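Local structure of pesticidial crystal protein CRY2AA (Bacillus thuringiensis serovar kurstaki, 1I5P) at residues 441-446 and 506-511. The protein kills dipteran and lepidopteran insect larvae by binding to midgut epithelial cells and promoting their colloid-osmotic lysis. Sequence-based numbering, arbitrary orientation.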
# COMPACT_ATOMS: atom_id res chain seq x y z
N PRO A 441 -16.97 -12.86 -4.75
CA PRO A 441 -15.61 -12.57 -4.28
C PRO A 441 -15.02 -13.78 -3.57
O PRO A 441 -15.74 -14.52 -2.92
CB PRO A 441 -15.82 -11.40 -3.34
CG PRO A 441 -16.97 -10.69 -3.97
CD PRO A 441 -17.91 -11.84 -4.26
N LEU A 442 -13.72 -13.98 -3.71
CA LEU A 442 -13.07 -15.11 -3.05
C LEU A 442 -12.85 -14.84 -1.56
O LEU A 442 -12.76 -13.69 -1.14
CB LEU A 442 -11.71 -15.39 -3.69
CG LEU A 442 -11.69 -16.10 -5.04
CD1 LEU A 442 -12.57 -15.36 -6.03
CD2 LEU A 442 -10.26 -16.16 -5.54
N HIS A 443 -12.79 -15.91 -0.77
CA HIS A 443 -12.55 -15.75 0.66
C HIS A 443 -11.04 -15.84 0.86
O HIS A 443 -10.29 -16.01 -0.11
CB HIS A 443 -13.28 -16.83 1.47
CG HIS A 443 -12.85 -18.23 1.18
ND1 HIS A 443 -11.63 -18.74 1.59
CD2 HIS A 443 -13.48 -19.25 0.54
CE1 HIS A 443 -11.54 -20.01 1.22
NE2 HIS A 443 -12.65 -20.34 0.58
N TYR A 444 -10.59 -15.70 2.10
CA TYR A 444 -9.17 -15.75 2.42
C TYR A 444 -8.50 -16.99 1.83
O TYR A 444 -8.90 -18.12 2.10
CB TYR A 444 -8.97 -15.72 3.93
CG TYR A 444 -7.54 -15.49 4.36
CD1 TYR A 444 -6.96 -14.22 4.31
CD2 TYR A 444 -6.75 -16.55 4.82
CE1 TYR A 444 -5.64 -14.00 4.71
CE2 TYR A 444 -5.43 -16.35 5.22
CZ TYR A 444 -4.88 -15.07 5.16
OH TYR A 444 -3.58 -14.87 5.57
N ASN A 445 -7.46 -16.76 1.02
CA ASN A 445 -6.71 -17.84 0.38
C ASN A 445 -7.57 -18.89 -0.31
O ASN A 445 -7.19 -20.06 -0.37
CB ASN A 445 -5.80 -18.53 1.40
CG ASN A 445 -4.61 -17.67 1.79
OD1 ASN A 445 -3.79 -18.06 2.62
ND2 ASN A 445 -4.51 -16.49 1.18
N GLN A 446 -8.71 -18.49 -0.84
CA GLN A 446 -9.55 -19.44 -1.54
C GLN A 446 -8.88 -19.83 -2.84
O GLN A 446 -8.39 -18.97 -3.58
CB GLN A 446 -10.92 -18.86 -1.85
CG GLN A 446 -11.71 -19.67 -2.87
CD GLN A 446 -13.19 -19.36 -2.86
OE1 GLN A 446 -13.59 -18.22 -2.62
NE2 GLN A 446 -14.01 -20.36 -3.14
N ASN A 506 -11.68 -21.20 9.70
CA ASN A 506 -12.92 -20.65 9.19
C ASN A 506 -12.60 -19.79 7.97
O ASN A 506 -13.16 -18.71 7.79
CB ASN A 506 -13.60 -19.78 10.26
CG ASN A 506 -14.06 -20.57 11.48
OD1 ASN A 506 -14.34 -20.01 12.54
ND2 ASN A 506 -14.16 -21.89 11.32
N GLN A 507 -11.68 -20.26 7.13
CA GLN A 507 -11.27 -19.50 5.95
C GLN A 507 -12.39 -19.21 4.96
O GLN A 507 -12.36 -18.19 4.28
CB GLN A 507 -10.11 -20.20 5.24
CG GLN A 507 -8.82 -20.19 6.05
CD GLN A 507 -7.70 -20.95 5.37
OE1 GLN A 507 -6.82 -20.36 4.73
NE2 GLN A 507 -7.72 -22.27 5.51
N THR A 508 -13.38 -20.10 4.87
CA THR A 508 -14.48 -19.88 3.93
C THR A 508 -15.39 -18.75 4.37
O THR A 508 -16.18 -18.23 3.58
CB THR A 508 -15.35 -21.13 3.76
OG1 THR A 508 -15.97 -21.45 5.01
CG2 THR A 508 -14.50 -22.31 3.29
N ARG A 509 -15.27 -18.36 5.64
CA ARG A 509 -16.09 -17.29 6.19
C ARG A 509 -15.23 -16.08 6.55
O ARG A 509 -15.67 -15.18 7.26
CB ARG A 509 -16.83 -17.77 7.44
CG ARG A 509 -17.68 -19.03 7.25
CD ARG A 509 -19.04 -18.73 6.64
NE ARG A 509 -19.79 -17.78 7.47
CZ ARG A 509 -20.27 -18.05 8.68
NH1 ARG A 509 -20.10 -19.24 9.22
NH2 ARG A 509 -20.92 -17.10 9.35
N THR A 510 -14.00 -16.04 6.04
CA THR A 510 -13.08 -14.93 6.31
C THR A 510 -12.69 -14.26 5.00
O THR A 510 -12.24 -14.93 4.07
CB THR A 510 -11.80 -15.42 7.03
OG1 THR A 510 -12.16 -15.98 8.30
CG2 THR A 510 -10.83 -14.27 7.25
N PHE A 511 -12.85 -12.94 4.94
CA PHE A 511 -12.55 -12.21 3.71
C PHE A 511 -11.62 -11.02 3.90
O PHE A 511 -11.57 -10.41 4.96
CB PHE A 511 -13.84 -11.72 3.06
CG PHE A 511 -14.85 -12.80 2.81
CD1 PHE A 511 -15.62 -13.30 3.86
CD2 PHE A 511 -15.02 -13.34 1.54
CE1 PHE A 511 -16.54 -14.33 3.65
CE2 PHE A 511 -15.93 -14.37 1.31
CZ PHE A 511 -16.69 -14.87 2.37
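The imidazole of His443 is held between two carbons. Thr508 CA lies over the centre of one face, 3.6 Å from the centroid of the His443 ring, as a CH-pi contact. Gln446 CB covers the opposite face from within the same turn. The Thr508 side chain lies beside that of His443, pointing the same way, and its CG2 is 3.8 Å from His443 NE2. His443 CB makes a CH-pi contact over one face of the Phe511 ring, whose edge atom CD2 comes to 3.5 Å from Leu442 O. Tyr444 meets the amide of Gln507 at its ring edge, CD2 to OE1.

With CG between the backbone N and the carbonyl carbon (chi1 62°), the His443 ring lies against Thr508. His443 ND1 donates a bent hydrogen bond to Tyr444 O (2.8 Å) from above the carbonyl plane, which limits the ring's rotation. Gln507 O is equally near ND1, but the angle is poor for a hydrogen bond. The turn is closed by Gln446, whose backbone N bonds to His443 O and whose OE1 accepts from His443 N.

One nearly straight backbone hydrogen bond joins the segments, from Tyr444 N to Thr510 O (2.7 Å, 165°).

The contact joins the middle and C-terminal domains of a three-domain delta-endotoxin, the latter a beta-sandwich. The loop after helix 435-438 meets the 3-10 turn 507-508 and the start of strand 510-513. Tyr444 packs on Leu523 of the adjacent strand 522-525, and its OH bonds to Ile499 O. Pro441 and Leu442 rest on helix 293-300, and strand 510-513 pairs antiparallel with strand 522-525.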